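Local coordinates for probable porin (Pseudomonas aeruginosa, PDB 4FSP), which probably forms a beta-barrel channel of the OprD porin family that lets small solutes diffuse across the outer membrane, at residues Glu17-Asp22 / Tyr58-Thr63; Arg107-Ala112 / Val144-Leu149; Leu162-Glu167 / Arg196-Gly201; Asp178-Asn183 / Ala191-Arg196. All coordinates share one frame; numbering follows the deposited sequence.

Interaction 1 of 4, residues Glu17-Asp22 / Tyr58-Thr63. With C8E ((hydroxyethyloxy)tri(ethyloxy)octane), chain B.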
loop_
_atom_site.group_PDB
_atom_site.type_symbol
_atom_site.label_atom_id
_atom_site.label_comp_id
_atom_site.label_asym_id
_atom_site.label_seq_id
_atom_site.Cartn_x
_atom_site.Cartn_y
_atom_site.Cartn_z
ATOM N N GLU A 17 -17.583 8.861 28.779
ATOM C CA GLU A 17 -16.152 8.683 29.016
ATOM C C GLU A 17 -15.763 7.308 28.494
ATOM O O GLU A 17 -16.014 6.286 29.139
ATOM C CB GLU A 17 -15.798 8.870 30.502
ATOM C CG GLU A 17 -14.340 8.645 30.807
ATOM C CD GLU A 17 -13.423 9.314 29.793
ATOM O OE1 GLU A 17 -12.608 8.615 29.155
ATOM O OE2 GLU A 17 -13.497 10.547 29.641
ATOM N N GLY A 18 -15.163 7.282 27.307
ATOM C CA GLY A 18 -14.966 6.025 26.597
ATOM C C GLY A 18 -13.550 5.525 26.359
ATOM O O GLY A 18 -13.383 4.453 25.778
ATOM N N PHE A 19 -12.541 6.277 26.800
ATOM C CA PHE A 19 -11.142 5.899 26.581
ATOM C C PHE A 19 -10.850 4.454 27.013
ATOM O O PHE A 19 -10.398 3.626 26.212
ATOM C CB PHE A 19 -10.227 6.848 27.354
ATOM C CG PHE A 19 -8.763 6.699 27.026
ATOM C CD1 PHE A 19 -8.023 5.619 27.502
ATOM C CD2 PHE A 19 -8.114 7.662 26.259
ATOM C CE1 PHE A 19 -6.657 5.496 27.192
ATOM C CE2 PHE A 19 -6.750 7.552 25.954
ATOM C CZ PHE A 19 -6.022 6.475 26.423
ATOM N N LEU A 20 -11.088 4.160 28.285
ATOM C CA LEU A 20 -10.892 2.804 28.757
ATOM C C LEU A 20 -12.010 1.855 28.312
ATOM O O LEU A 20 -11.730 0.750 27.837
ATOM C CB LEU A 20 -10.734 2.785 30.283
ATOM C CG LEU A 20 -9.491 3.519 30.814
ATOM C CD1 LEU A 20 -9.487 3.549 32.345
ATOM C CD2 LEU A 20 -8.202 2.878 30.277
ATOM N N GLU A 21 -13.267 2.282 28.455
ATOM C CA GLU A 21 -14.416 1.403 28.192
ATOM C C GLU A 21 -14.453 0.868 26.761
ATOM O O GLU A 21 -14.754 -0.300 26.542
ATOM C CB GLU A 21 -15.739 2.117 28.510
ATOM C CG GLU A 21 -16.984 1.322 28.127
ATOM C CD GLU A 21 -17.116 0.041 28.931
ATOM O OE1 GLU A 21 -16.591 -0.020 30.058
ATOM O OE2 GLU A 21 -17.753 -0.910 28.446
ATOM N N ASP A 22 -14.131 1.711 25.789
ATOM C CA ASP A 22 -14.158 1.276 24.402
ATOM C C ASP A 22 -12.793 0.805 23.901
ATOM O O ASP A 22 -12.610 0.568 22.698
ATOM C CB ASP A 22 -14.705 2.401 23.509
ATOM C CG ASP A 22 -16.063 2.889 23.971
ATOM O OD1 ASP A 22 -16.830 2.060 24.506
ATOM O OD2 ASP A 22 -16.360 4.088 23.809
ATOM N N TYR A 58 -3.133 -1.942 20.018
ATOM C CA TYR A 58 -4.071 -1.380 20.983
ATOM C C TYR A 58 -4.717 -0.097 20.466
ATOM O O TYR A 58 -4.032 0.784 19.947
ATOM C CB TYR A 58 -3.337 -1.071 22.288
ATOM C CG TYR A 58 -4.132 -0.208 23.233
ATOM C CD1 TYR A 58 -5.134 -0.756 24.023
ATOM C CD2 TYR A 58 -3.878 1.153 23.347
ATOM C CE1 TYR A 58 -5.873 0.031 24.908
ATOM C CE2 TYR A 58 -4.623 1.955 24.222
ATOM C CZ TYR A 58 -5.612 1.385 25.002
ATOM O OH TYR A 58 -6.343 2.167 25.881
ATOM N N ARG A 59 -6.030 0.018 20.645
ATOM C CA ARG A 59 -6.779 1.204 20.229
ATOM C C ARG A 59 -7.700 1.637 21.369
ATOM O O ARG A 59 -8.649 0.921 21.706
ATOM C CB ARG A 59 -7.646 0.887 19.000
ATOM C CG ARG A 59 -6.914 0.276 17.807
ATOM C CD ARG A 59 -6.198 1.332 16.999
ATOM N NE ARG A 59 -5.358 0.756 15.949
ATOM C CZ ARG A 59 -5.657 0.763 14.652
ATOM N NH1 ARG A 59 -6.783 1.320 14.224
ATOM N NH2 ARG A 59 -4.820 0.211 13.780
ATOM N N SER A 60 -7.437 2.800 21.959
ATOM C CA SER A 60 -8.287 3.288 23.042
ATOM C C SER A 60 -9.591 3.789 22.445
ATOM O O SER A 60 -9.692 3.969 21.234
ATOM C CB SER A 60 -7.624 4.450 23.770
ATOM O OG SER A 60 -7.794 5.657 23.015
ATOM N N GLY A 61 -10.585 4.007 23.300
ATOM C CA GLY A 61 -11.740 4.809 22.929
ATOM C C GLY A 61 -11.397 6.287 23.105
ATOM O O GLY A 61 -10.224 6.663 23.081
ATOM N N TYR A 62 -12.408 7.127 23.313
ATOM C CA TYR A 62 -12.193 8.572 23.431
ATOM C C TYR A 62 -12.687 9.101 24.755
ATOM O O TYR A 62 -13.734 8.665 25.247
ATOM C CB TYR A 62 -12.908 9.320 22.285
ATOM C CG TYR A 62 -12.216 9.122 20.961
ATOM C CD1 TYR A 62 -11.155 9.934 20.595
ATOM C CD2 TYR A 62 -12.593 8.099 20.095
ATOM C CE1 TYR A 62 -10.494 9.752 19.387
ATOM C CE2 TYR A 62 -11.933 7.909 18.869
ATOM C CZ TYR A 62 -10.880 8.739 18.534
ATOM O OH TYR A 62 -10.210 8.579 17.346
ATOM N N THR A 63 -11.943 10.052 25.322
ATOM C CA THR A 63 -12.374 10.743 26.530
ATOM C C THR A 63 -13.649 11.522 26.241
ATOM O O THR A 63 -13.958 11.819 25.080
ATOM C CB THR A 63 -11.297 11.731 27.043
ATOM O OG1 THR A 63 -10.917 12.623 25.983
ATOM C CG2 THR A 63 -10.073 10.968 27.548
HETATM C C1 C8E B . -2.323 -0.542 27.210
HETATM C C2 C8E B . -3.430 -0.106 28.164
HETATM C C3 C8E B . -4.595 -1.090 28.159
HETATM C C4 C8E B . -5.898 -0.421 28.581
HETATM C C5 C8E B . -6.723 -1.292 29.523
HETATM C C6 C8E B . -8.227 -1.039 29.380
HETATM C C7 C8E B . -9.043 -2.123 30.083
HETATM C C8 C8E B . -10.527 -1.784 30.186
HETATM O O9 C8E B . -11.244 -2.246 29.060
HETATM C C10 C8E B . -12.099 -3.327 29.359
HETATM C C11 C8E B . -13.474 -3.091 28.742
HETATM O O12 C8E B . -13.515 -3.680 27.467
HETATM C C13 C8E B . -13.926 -5.025 27.564
HETATM O O HOH W 1 -15.001 5.914 22.788
HETATM O O HOH W 2 -11.308 1.455 20.397
#
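F19 lays its phenyl ring over S60, and its side chain can be followed outward. CB passes the methyl CG2 of T63 at 4.1 Å. CG is anti to the backbone N (chi1 -170°); beyond it, the ring lies over S60, whose CB stands 3.6 Å from the ring centroid and only 10° off its normal, which identifies a CH-pi contact. S60 OG, a hydroxyl already donating to G61 O, lies over the same face as its CB, 3.6 Å from CE2 of F19. CE1 comes within 3.6 Å of OH of Y58, whose side chain crosses that of F19 at about a right angle. Two backbone bonds flank F19 and join the loop to 58-63: G18 N donates to Y62 O, and G61 N to F19 O, both at 2.9 Å. The detergent C8E of chain B lies against the Y58 ring, on the face opposite S60 N. The 17-22 loop, just before strand 24-38, packs on the chain leaving strand 47-59, while F19 also touches L71 of strand 67-80 and Y58 OH bonds to S23.

Interaction 2 of 4, residues Arg107-Ala112 / Val144-Leu149. With C8E ((hydroxyethyloxy)tri(ethyloxy)octane), chain H.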
loop_
_atom_site.group_PDB
_atom_site.type_symbol
_atom_site.label_atom_id
_atom_site.label_comp_id
_atom_site.label_asym_id
_atom_site.label_seq_id
_atom_site.Cartn_x
_atom_site.Cartn_y
_atom_site.Cartn_z
ATOM N N ARG A 107 9.909 -2.736 19.056
ATOM C CA ARG A 107 9.497 -1.364 18.855
ATOM C C ARG A 107 8.119 -1.024 19.420
ATOM O O ARG A 107 7.188 -1.836 19.374
ATOM C CB ARG A 107 9.554 -1.046 17.364
ATOM C CG ARG A 107 9.952 0.374 17.090
ATOM C CD ARG A 107 10.528 0.533 15.705
ATOM N NE ARG A 107 10.512 1.939 15.339
ATOM C CZ ARG A 107 9.438 2.548 14.852
ATOM N NH1 ARG A 107 8.325 1.855 14.658
ATOM N NH2 ARG A 107 9.481 3.837 14.542
ATOM N N LEU A 108 7.992 0.196 19.925
ATOM C CA LEU A 108 6.724 0.669 20.453
ATOM C C LEU A 108 6.353 1.979 19.771
ATOM O O LEU A 108 7.089 2.957 19.870
ATOM C CB LEU A 108 6.843 0.887 21.962
ATOM C CG LEU A 108 5.714 0.332 22.832
ATOM C CD1 LEU A 108 5.821 0.873 24.258
ATOM C CD2 LEU A 108 4.361 0.658 22.225
ATOM N N ASP A 109 5.224 2.006 19.072
ATOM C CA ASP A 109 4.781 3.257 18.443
ATOM C C ASP A 109 3.464 3.769 19.002
ATOM O O ASP A 109 2.452 3.065 18.979
ATOM C CB ASP A 109 4.666 3.105 16.934
ATOM C CG ASP A 109 6.013 3.019 16.262
ATOM O OD1 ASP A 109 6.744 4.025 16.287
ATOM O OD2 ASP A 109 6.343 1.951 15.703
ATOM N N ALA A 110 3.494 5.004 19.492
ATOM C CA ALA A 110 2.333 5.633 20.095
ATOM C C ALA A 110 1.718 6.628 19.129
ATOM O O ALA A 110 2.421 7.274 18.351
ATOM C CB ALA A 110 2.719 6.343 21.388
ATOM N N THR A 111 0.402 6.771 19.201
ATOM C CA THR A 111 -0.293 7.753 18.392
ATOM C C THR A 111 -1.371 8.422 19.235
ATOM O O THR A 111 -2.283 7.752 19.728
ATOM C CB THR A 111 -0.943 7.090 17.149
ATOM O OG1 THR A 111 0.048 6.342 16.429
ATOM C CG2 THR A 111 -1.568 8.146 16.221
ATOM N N ALA A 112 -1.250 9.732 19.432
ATOM C CA ALA A 112 -2.337 10.491 20.026
ATOM C C ALA A 112 -3.407 10.723 18.951
ATOM O O ALA A 112 -3.099 10.959 17.762
ATOM C CB ALA A 112 -1.837 11.820 20.575
ATOM N N VAL A 144 6.433 2.362 10.021
ATOM C CA VAL A 144 5.689 3.405 10.723
ATOM C C VAL A 144 6.346 4.757 10.514
ATOM O O VAL A 144 7.551 4.897 10.716
ATOM C CB VAL A 144 5.575 3.123 12.224
ATOM C CG1 VAL A 144 4.748 4.217 12.898
ATOM C CG2 VAL A 144 4.923 1.775 12.436
ATOM N N PHE A 145 5.551 5.738 10.088
ATOM C CA PHE A 145 6.034 7.097 9.852
ATOM C C PHE A 145 5.654 7.973 11.041
ATOM O O PHE A 145 4.611 7.768 11.662
ATOM C CB PHE A 145 5.416 7.674 8.559
ATOM C CG PHE A 145 5.877 6.975 7.287
ATOM C CD1 PHE A 145 5.357 5.736 6.923
ATOM C CD2 PHE A 145 6.823 7.562 6.458
ATOM C CE1 PHE A 145 5.787 5.088 5.763
ATOM C CE2 PHE A 145 7.256 6.925 5.287
ATOM C CZ PHE A 145 6.743 5.683 4.948
ATOM N N GLN A 146 6.486 8.952 11.364
ATOM C CA GLN A 146 6.132 9.898 12.419
ATOM C C GLN A 146 5.638 11.178 11.778
ATOM O O GLN A 146 6.189 11.630 10.775
ATOM C CB GLN A 146 7.321 10.217 13.335
ATOM C CG GLN A 146 7.915 9.007 14.084
ATOM C CD GLN A 146 6.933 8.344 15.040
ATOM O OE1 GLN A 146 6.130 9.018 15.689
ATOM N NE2 GLN A 146 7.003 7.015 15.139
ATOM N N GLY A 147 4.591 11.752 12.356
ATOM C CA GLY A 147 4.123 13.057 11.944
ATOM C C GLY A 147 2.724 13.327 12.460
ATOM O O GLY A 147 2.354 12.882 13.550
ATOM N N ALA A 148 1.955 14.077 11.682
ATOM C CA ALA A 148 0.602 14.452 12.058
ATOM C C ALA A 148 -0.259 14.352 10.824
ATOM O O ALA A 148 0.146 14.777 9.741
ATOM C CB ALA A 148 0.568 15.870 12.590
ATOM N N LEU A 149 -1.446 13.789 10.978
ATOM C CA LEU A 149 -2.348 13.636 9.842
ATOM C C LEU A 149 -3.759 14.030 10.242
ATOM O O LEU A 149 -4.306 13.505 11.220
ATOM C CB LEU A 149 -2.325 12.190 9.353
ATOM C CG LEU A 149 -3.281 11.845 8.219
ATOM C CD1 LEU A 149 -2.961 12.666 6.971
ATOM C CD2 LEU A 149 -3.239 10.346 7.924
HETATM C C2 C8E H . 13.902 0.257 23.111
HETATM C C3 C8E H . 12.900 -0.744 22.556
HETATM C C4 C8E H . 11.488 -0.358 22.965
HETATM C C5 C8E H . 10.759 -1.532 23.604
HETATM C C6 C8E H . 9.774 -2.151 22.619
HETATM C C7 C8E H . 8.872 -3.183 23.292
HETATM C C8 C8E H . 7.634 -3.474 22.449
HETATM O O9 C8E H . 7.476 -4.866 22.264
HETATM C C10 C8E H . 6.139 -5.285 22.407
HETATM C C11 C8E H . 5.948 -6.615 21.683
HETATM O O12 C8E H . 4.741 -7.170 22.152
HETATM C C13 C8E H . 4.300 -8.316 21.464
HETATM C C14 C8E H . 3.434 -9.101 22.445
HETATM O O HOH W 3 8.635 5.906 12.776
#
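D109 and V144 meet tip to tip where strand 105-116 of the porin beta-barrel faces the chain leading into strand 145-146. No backbone hydrogen bond joins the two segments, and their closest CA atoms, those of D109 and V144, are 7.8 Å apart, so side chains alone make the direct contact. CG of D109 stands anti to its carbonyl carbon (chi1 -72°), and the carboxylate straddles the valine branches: OD2 of D109 lies 3.6 Å from CG2 of V144, while CG1 of V144 lies 3.8 Å from CG of D109. Q146 arrives by a different route. Its chain bends at chi2 (-62°), which sets the position of CD. From the amide carried there, NE2 meets OD1 of D109 at 3.2 Å; the bond is weak, with only 121° at the hydrogen. R107 brings its guanidinium edge to CB of V144, but the residue is poorly ordered and the exact place of this group is doubtful. The neighbouring strand 67-80 pairs with 105-116 through D109 and L74, and V144 N bonds to S169 OG. A water gathers the polar ends: it donates to V144 O at 2.5 Å and accepts from Q146 NE2 at 3.1 Å.

Interaction 3 of 4, residues Leu162-Glu167 / Arg196-Gly201. With C8E ((hydroxyethyloxy)tri(ethyloxy)octane), chain G.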
loop_
_atom_site.group_PDB
_atom_site.type_symbol
_atom_site.label_atom_id
_atom_site.label_comp_id
_atom_site.label_asym_id
_atom_site.label_seq_id
_atom_site.Cartn_x
_atom_site.Cartn_y
_atom_site.Cartn_z
ATOM N N LEU A 162 -4.866 16.290 5.280
ATOM C CA LEU A 162 -3.712 17.165 5.288
ATOM C C LEU A 162 -2.723 16.521 6.256
ATOM O O LEU A 162 -3.126 16.045 7.327
ATOM C CB LEU A 162 -4.139 18.516 5.834
ATOM C CG LEU A 162 -3.079 19.608 5.841
ATOM C CD1 LEU A 162 -2.745 19.976 4.405
ATOM C CD2 LEU A 162 -3.574 20.823 6.629
ATOM N N GLY A 163 -1.444 16.484 5.901
ATOM C CA GLY A 163 -0.484 15.822 6.769
ATOM C C GLY A 163 0.957 16.256 6.587
ATOM O O GLY A 163 1.321 16.857 5.566
ATOM N N ARG A 164 1.782 15.952 7.584
ATOM C CA ARG A 164 3.217 16.177 7.479
ATOM C C ARG A 164 3.962 15.089 8.230
ATOM O O ARG A 164 3.681 14.834 9.406
ATOM C CB ARG A 164 3.604 17.567 7.994
ATOM C CG ARG A 164 5.123 17.784 8.102
ATOM C CD ARG A 164 5.478 19.222 8.476
ATOM N NE ARG A 164 5.896 19.988 7.304
ATOM C CZ ARG A 164 6.780 20.982 7.324
ATOM N NH1 ARG A 164 7.344 21.355 8.464
ATOM N NH2 ARG A 164 7.097 21.605 6.198
ATOM N N LEU A 165 4.894 14.436 7.538
ATOM C CA LEU A 165 5.670 13.348 8.119
ATOM C C LEU A 165 7.118 13.793 8.254
ATOM O O LEU A 165 7.597 14.608 7.463
ATOM C CB LEU A 165 5.601 12.121 7.231
ATOM C CG LEU A 165 4.193 11.799 6.753
ATOM C CD1 LEU A 165 4.232 10.615 5.821
ATOM C CD2 LEU A 165 3.311 11.518 7.953
ATOM N N THR A 166 7.813 13.270 9.259
ATOM C CA THR A 166 9.177 13.721 9.541
ATOM C C THR A 166 10.200 12.604 9.714
ATOM O O THR A 166 11.394 12.890 9.770
ATOM C CB THR A 166 9.241 14.566 10.811
ATOM O OG1 THR A 166 8.941 13.732 11.935
ATOM C CG2 THR A 166 8.251 15.718 10.746
ATOM N N GLU A 167 9.741 11.352 9.811
ATOM C CA GLU A 167 10.628 10.207 10.094
ATOM C C GLU A 167 10.030 8.879 9.637
ATOM O O GLU A 167 8.808 8.734 9.569
ATOM C CB GLU A 167 10.922 10.095 11.604
ATOM C CG GLU A 167 11.915 11.106 12.170
ATOM C CD GLU A 167 12.092 10.978 13.674
ATOM O OE1 GLU A 167 11.100 10.678 14.368
ATOM O OE2 GLU A 167 13.223 11.176 14.165
ATOM N N ARG A 196 11.002 16.499 5.790
ATOM C CA ARG A 196 9.560 16.693 5.760
ATOM C C ARG A 196 8.934 16.135 4.497
ATOM O O ARG A 196 9.437 16.341 3.390
ATOM C CB ARG A 196 9.213 18.185 5.832
ATOM C CG ARG A 196 9.754 18.923 7.034
ATOM C CD ARG A 196 9.148 18.388 8.316
ATOM N NE ARG A 196 9.381 19.283 9.447
ATOM C CZ ARG A 196 10.367 19.143 10.327
ATOM N NH1 ARG A 196 11.227 18.134 10.217
ATOM N NH2 ARG A 196 10.492 20.012 11.320
ATOM N N PHE A 197 7.816 15.446 4.673
ATOM C CA PHE A 197 6.981 15.056 3.556
ATOM C C PHE A 197 5.599 15.646 3.801
ATOM O O PHE A 197 4.964 15.336 4.805
ATOM C CB PHE A 197 6.883 13.534 3.445
ATOM C CG PHE A 197 6.112 13.068 2.234
ATOM C CD1 PHE A 197 6.731 12.973 0.992
ATOM C CD2 PHE A 197 4.770 12.732 2.333
ATOM C CE1 PHE A 197 6.028 12.553 -0.136
ATOM C CE2 PHE A 197 4.063 12.305 1.216
ATOM C CZ PHE A 197 4.690 12.218 -0.024
ATOM N N ASP A 198 5.131 16.491 2.890
ATOM C CA ASP A 198 3.834 17.124 3.058
ATOM C C ASP A 198 2.790 16.405 2.246
ATOM O O ASP A 198 3.089 15.857 1.185
ATOM C CB ASP A 198 3.924 18.578 2.631
ATOM C CG ASP A 198 5.005 19.314 3.380
ATOM O OD1 ASP A 198 5.030 19.203 4.618
ATOM O OD2 ASP A 198 5.849 19.968 2.740
ATOM N N LEU A 199 1.562 16.390 2.746
ATOM C CA LEU A 199 0.480 15.800 1.974
ATOM C C LEU A 199 -0.845 16.518 2.174
ATOM O O LEU A 199 -1.110 17.083 3.228
ATOM C CB LEU A 199 0.351 14.303 2.267
ATOM C CG LEU A 199 0.023 13.930 3.711
ATOM C CD1 LEU A 199 -1.477 13.715 3.854
ATOM C CD2 LEU A 199 0.823 12.679 4.171
ATOM N N ALA A 200 -1.680 16.475 1.144
ATOM C CA ALA A 200 -3.002 17.062 1.208
ATOM C C ALA A 200 -3.834 16.347 0.173
ATOM O O ALA A 200 -3.336 15.986 -0.894
ATOM C CB ALA A 200 -2.947 18.547 0.893
ATOM N N GLY A 201 -5.108 16.145 0.477
ATOM C CA GLY A 201 -5.947 15.484 -0.480
ATOM C C GLY A 201 -7.428 15.682 -0.268
ATOM O O GLY A 201 -7.885 16.276 0.723
HETATM C C1 C8E G . 6.867 23.227 -4.329
HETATM C C2 C8E G . 6.046 24.401 -3.828
HETATM C C3 C8E G . 4.846 24.579 -4.740
HETATM C C4 C8E G . 3.581 24.650 -3.903
HETATM C C5 C8E G . 2.555 23.661 -4.432
HETATM C C6 C8E G . 1.516 23.345 -3.370
HETATM C C7 C8E G . 0.248 22.818 -4.030
HETATM C C8 C8E G . -0.598 22.054 -3.029
HETATM O O9 C8E G . -1.973 22.331 -3.208
HETATM C C10 C8E G . -2.769 21.175 -3.045
HETATM C C11 C8E G . -4.127 21.546 -2.459
HETATM O O12 C8E G . -4.935 20.394 -2.371
HETATM C C13 C8E G . -6.181 20.647 -1.757
HETATM C C14 C8E G . -6.748 19.366 -1.153
#
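R164 and D198 lie side by side on neighbouring antiparallel strands and form the salt bridge of this contact. NE of R164 donates to OD1 of D198 at 2.9 Å with 169° at the hydrogen; the guanidinium and carboxylate planes are nearly coplanar. R164 NH2 has a further charged partner in E220. The like charge of R196 is also close: NH1 of R164 lies 3.1 Å from R196 NE, two donors that do not bond. CG of R196 sits over the centre of the R164 guanidinium, and the two guanidinium planes stand 81° apart, so this is no parallel stack. Their mutual repulsion may be eased by D198 and E220.

Backbone bonds supply the regular part. G163 and L199 exchange two, as do L165 and F197, with R164 and D198 as the non-hydrogen-bonded pair between them; G163 N donates to L199 O at 2.8 Å, and the other three bonds are similar. This is the antiparallel neighbour pairing of a porin beta-barrel wall, with strand axes at 166°.

Apolar contacts occupy both faces. L165 CD1 reaches CD2 of F197 at 4.1 Å and CD2 of L199 at 4.3 Å. On the face of R164, L162 CD1 touches CB of A200 at 3.8 Å.

Interaction 4 of 4, residues Asp178-Asn183 / Ala191-Arg196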
loop_
_atom_site.group_PDB
_atom_site.type_symbol
_atom_site.label_atom_id
_atom_site.label_comp_id
_atom_site.label_asym_id
_atom_site.label_seq_id
_atom_site.Cartn_x
_atom_site.Cartn_y
_atom_site.Cartn_z
ATOM N N ASP A 178 15.576 9.682 8.133
ATOM C CA ASP A 178 14.732 10.492 7.262
ATOM C C ASP A 178 13.957 9.694 6.227
ATOM O O ASP A 178 14.247 8.523 5.955
ATOM C CB ASP A 178 15.573 11.538 6.534
ATOM C CG ASP A 178 16.480 12.298 7.466
ATOM O OD1 ASP A 178 17.037 11.668 8.390
ATOM O OD2 ASP A 178 16.635 13.522 7.273
ATOM N N LEU A 179 12.958 10.361 5.663
ATOM C CA LEU A 179 12.216 9.862 4.517
ATOM C C LEU A 179 13.105 10.014 3.284
ATOM O O LEU A 179 13.846 10.996 3.157
ATOM C CB LEU A 179 10.940 10.681 4.371
ATOM C CG LEU A 179 10.331 10.948 5.750
ATOM C CD1 LEU A 179 9.724 12.344 5.845
ATOM C CD2 LEU A 179 9.301 9.892 6.073
ATOM N N ALA A 180 13.054 9.038 2.387
ATOM C CA ALA A 180 13.973 9.023 1.259
ATOM C C ALA A 180 13.297 8.588 -0.036
ATOM O O ALA A 180 12.387 7.744 -0.030
ATOM C CB ALA A 180 15.172 8.119 1.558
ATOM N N LEU A 181 13.748 9.168 -1.144
ATOM C CA LEU A 181 13.268 8.778 -2.461
ATOM C C LEU A 181 13.777 7.376 -2.777
ATOM O O LEU A 181 14.975 7.118 -2.712
ATOM C CB LEU A 181 13.785 9.764 -3.505
ATOM C CG LEU A 181 13.567 9.328 -4.952
ATOM C CD1 LEU A 181 12.066 9.305 -5.257
ATOM C CD2 LEU A 181 14.313 10.266 -5.887
ATOM N N PHE A 182 12.878 6.457 -3.097
ATOM C CA PHE A 182 13.311 5.111 -3.454
ATOM C C PHE A 182 13.926 5.066 -4.858
ATOM O O PHE A 182 13.202 5.148 -5.843
ATOM C CB PHE A 182 12.134 4.146 -3.375
ATOM C CG PHE A 182 12.497 2.728 -3.696
ATOM C CD1 PHE A 182 13.704 2.194 -3.263
ATOM C CD2 PHE A 182 11.632 1.923 -4.416
ATOM C CE1 PHE A 182 14.038 0.885 -3.549
ATOM C CE2 PHE A 182 11.964 0.613 -4.703
ATOM C CZ PHE A 182 13.166 0.094 -4.265
ATOM N N ASN A 183 15.248 4.928 -4.952
ATOM C CA ASN A 183 15.897 4.912 -6.261
ATOM C C ASN A 183 15.425 3.745 -7.126
ATOM O O ASN A 183 14.575 3.938 -7.993
ATOM C CB ASN A 183 17.427 4.952 -6.156
ATOM C CG ASN A 183 18.061 5.858 -7.213
ATOM O OD1 ASN A 183 17.422 6.214 -8.207
ATOM N ND2 ASN A 183 19.321 6.229 -7.002
ATOM N N ALA A 191 19.390 8.477 -3.924
ATOM C CA ALA A 191 18.214 8.347 -3.051
ATOM C C ALA A 191 18.116 9.513 -2.083
ATOM O O ALA A 191 18.351 9.358 -0.886
ATOM C CB ALA A 191 18.194 7.012 -2.299
ATOM N N ALA A 192 17.753 10.673 -2.620
ATOM C CA ALA A 192 17.637 11.904 -1.851
ATOM C C ALA A 192 16.812 11.742 -0.571
ATOM O O ALA A 192 15.841 10.983 -0.534
ATOM C CB ALA A 192 17.042 12.979 -2.719
ATOM N N GLN A 193 17.205 12.465 0.473
ATOM C CA GLN A 193 16.493 12.430 1.750
ATOM C C GLN A 193 15.966 13.802 2.130
ATOM O O GLN A 193 16.504 14.819 1.691
ATOM C CB GLN A 193 17.421 11.935 2.857
ATOM C CG GLN A 193 17.872 10.505 2.683
ATOM C CD GLN A 193 19.366 10.367 2.830
ATOM O OE1 GLN A 193 20.127 11.204 2.338
ATOM N NE2 GLN A 193 19.801 9.316 3.515
ATOM N N ALA A 194 14.918 13.831 2.955
ATOM C CA ALA A 194 14.410 15.100 3.479
ATOM C C ALA A 194 13.870 14.991 4.897
ATOM O O ALA A 194 13.636 13.890 5.399
ATOM C CB ALA A 194 13.345 15.677 2.559
ATOM N N ASP A 195 13.656 16.145 5.524
ATOM C CA ASP A 195 13.142 16.197 6.887
ATOM C C ASP A 195 11.627 16.142 6.909
ATOM O O ASP A 195 11.035 15.803 7.930
ATOM C CB ASP A 195 13.570 17.490 7.577
ATOM C CG ASP A 195 15.063 17.590 7.749
ATOM O OD1 ASP A 195 15.609 16.882 8.620
ATOM O OD2 ASP A 195 15.688 18.391 7.022
ATOM N N ARG A 196 11.002 16.499 5.790
ATOM C CA ARG A 196 9.560 16.693 5.760
ATOM C C ARG A 196 8.934 16.135 4.497
ATOM O O ARG A 196 9.437 16.341 3.390
ATOM C CB ARG A 196 9.213 18.185 5.832
ATOM C CG ARG A 196 9.754 18.923 7.034
ATOM C CD ARG A 196 9.148 18.388 8.316
ATOM N NE ARG A 196 9.381 19.283 9.447
ATOM C CZ ARG A 196 10.367 19.143 10.327
ATOM N NH1 ARG A 196 11.227 18.134 10.217
ATOM N NH2 ARG A 196 10.492 20.012 11.320
#
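L179 and A194 are joined by one of two backbone bonds that form the first shell: A194 N donates to L179 O at 3.0 Å, with 160° at the hydrogen, and L181 N donates to A192 O at 2.8 Å. In both the donor approaches nearly in line with the carbonyl bond. Between them A180 and Q193 form the non-hydrogen-bonded pair, with CA atoms 4.3 Å apart. CB of A180 meets CG of Q193 at 3.8 Å, a carbon that chi1 of -65° sets anti to the carbonyl carbon. At one end CB of D178 touches A194 O at 3.3 Å, while OD2 of D178 comes 3.8 Å from OD1 of D195; the two acidic side chains lie side by side, two like charges close together, which may repel each other. At the other end CB of A191 packs against L181 O at 3.2 Å.

Outward from these pairs, L179 also rests on V168 and L219, and A194 on L219, so both side chains turn to the neighbouring strands. Backbone bonds tie A180 to E297 and F182 to Y295, and R257 NH1 bonds to Q193 O. N183 OD1 takes a bond from F188 N within the connecting loop. The arrangement is a short antiparallel pairing of strand 179-180 with 193-194, its connection a loop that includes F188, consistent with a loop folded against the barrel wall of an OprD-family porin.

From the N terminus, interaction 1 closes a loop that holds strands 24-38 and 47-59, tying the leading turn to the chain that leaves the latter strand. Interaction 2 follows in series, closing the loop from strand 105-116 to 144-149. Interaction 3 opens after it, pairing strands 158-168 and 193-205, and interaction 4 is nested inside the loop that interaction 3 closes; the two share R196 and also touch directly, L165 against L179. Interactions 2 and 3 touch, since Q146 and T166 join strands 145-146 and 158-168, and F145 packs on L179 of interaction 4. Interaction 1 stays apart, its nearest atoms about 7 Å from interaction 2.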